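Local coordinates for bacterial bifunctional deaminase-reductase C-terminal domain-containing protein (Corynebacterium diphtheriae, PDB 2P4G) that is a pyrimidine reductase-like protein that probably uses NADP to reduce 5-amino-6-(5-phosphoribosylamino)uracil in riboflavin biosynthesis, at the interface of chains A and B. Sequence-based numbering; all coordinates share one arbitrary frame. Chains: chain A/B, Hypothetical protein.

The interface of chains A and B. Residues chain A 212, 228-229, 241; chain B 44-45, 220.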
# COMPACT_ATOMS: atom_id res chain seq x y z
N LEU A 212 7.13 0.65 12.86
CA LEU A 212 5.81 0.76 12.29
C LEU A 212 5.13 -0.60 12.34
O LEU A 212 5.72 -1.59 11.92
CB LEU A 212 5.94 1.22 10.83
CG LEU A 212 4.70 1.31 9.95
CD1 LEU A 212 3.67 2.26 10.54
CD2 LEU A 212 5.17 1.75 8.58
N LEU A 228 -2.26 7.00 2.91
CA LEU A 228 -1.79 6.50 4.17
C LEU A 228 -0.94 7.51 4.95
O LEU A 228 -1.12 7.66 6.15
CB LEU A 228 -0.98 5.22 3.94
CG LEU A 228 -0.39 4.48 5.13
CD1 LEU A 228 -1.51 4.15 6.16
CD2 LEU A 228 0.35 3.24 4.64
N PHE A 229 -0.01 8.18 4.27
CA PHE A 229 0.89 9.10 4.95
C PHE A 229 0.67 10.55 4.56
O PHE A 229 1.59 11.37 4.62
CB PHE A 229 2.34 8.65 4.75
CG PHE A 229 2.65 7.33 5.38
CD1 PHE A 229 2.16 7.02 6.64
CD2 PHE A 229 3.40 6.39 4.72
CE1 PHE A 229 2.43 5.80 7.23
CE2 PHE A 229 3.66 5.17 5.28
CZ PHE A 229 3.18 4.87 6.55
N LEU A 241 12.75 0.64 5.10
CA LEU A 241 12.27 -0.09 6.24
C LEU A 241 12.99 -1.41 6.28
O LEU A 241 13.49 -1.86 5.24
CB LEU A 241 10.78 -0.32 6.10
CG LEU A 241 9.89 0.93 5.99
CD1 LEU A 241 8.40 0.55 5.73
CD2 LEU A 241 10.02 1.77 7.26
N ILE B 44 4.94 0.57 0.64
CA ILE B 44 3.92 0.26 1.64
C ILE B 44 2.74 1.26 1.63
O ILE B 44 1.61 0.93 2.03
CB ILE B 44 4.49 0.13 3.07
CG1 ILE B 44 5.06 1.45 3.58
CG2 ILE B 44 5.51 -1.03 3.12
CD1 ILE B 44 4.88 1.68 5.07
N ASN B 45 3.01 2.47 1.15
CA ASN B 45 1.99 3.47 1.03
C ASN B 45 1.43 3.65 -0.40
O ASN B 45 0.82 4.65 -0.70
CB ASN B 45 2.49 4.79 1.65
CG ASN B 45 3.60 5.44 0.86
OD1 ASN B 45 4.54 4.78 0.38
ND2 ASN B 45 3.47 6.74 0.68
N ILE B 220 8.80 3.76 2.08
CA ILE B 220 7.76 4.78 2.15
C ILE B 220 8.13 5.85 1.15
O ILE B 220 9.25 6.29 1.16
CB ILE B 220 7.73 5.46 3.52
CG1 ILE B 220 7.33 4.44 4.60
CG2 ILE B 220 6.83 6.69 3.47
CD1 ILE B 220 7.21 5.01 5.98
O HOH W 1 0.77 7.92 1.57
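A:Phe229, in the loop between strands 219-222 and 237-248, meets B:Ile44, B:Asn45 and B:Ile220 in a largely apolar patch of the two-fold interface between RibD C-terminal-type subunits. The ring touches chain B along its CD2-CE2 side and lies across the side chains of B:Asn45 and B:Ile220 at about a right angle. A:Phe229 CE2 is 3.6 Å from B:Ile220 CD1, while A:Phe229 CD2 is 3.7 Å from B:Ile220 CG2; both arms of the isoleucine therefore flank the same side of the phenylalanine. B:Ile44 CD1 lies in the ring plane at its edge, 3.7 Å from A:Phe229 CE2. From its own chain, A:Leu228 CG sits over the ring centre, 3.7 Å above the plane, backing one face. A:Leu228 CD2 also lies against the backbone of B:Ile44 and B:Asn45, so this leucine packs on both the ring and chain B.

The same B:Ile44 methyl packs between the leucines of two strands and the ring edge. B:Ile44 CD1 meets A:Leu212 CD2 tip to tip at 3.5 Å, and A:Leu241 CD1 likewise at 3.8 Å. Its CG1 lies between the backbone N and the carbonyl carbon (chi1 64°), a rotamer that directs the ethyl arm into chain A.

B:Asn45 combines apolar and polar contacts. Its CB packs 3.6 Å from A:Phe229 CD2, and the amide plane is inclined by 33° to the ring. At the far end of the amide, B:Asn45 ND2, 3.1 Å from the oxygen of water 1, shares that water with the backbone N of A:Phe229; both N-H groups point nearly straight at it. This bridge should help fix the amide's rotation beside the aromatic ring.

In the fold, A:Leu212 and A:Leu241 project from strands 211-217 and 237-248, with A:Leu228 and A:Phe229 contributed by the loop between strands 219-222 and 237-248. Chain B supplies the loop residues following strand 35-43 and B:Ile220 of strand 219-222; two-fold symmetry repeats the patch with the chains exchanged, consistent with a dimer.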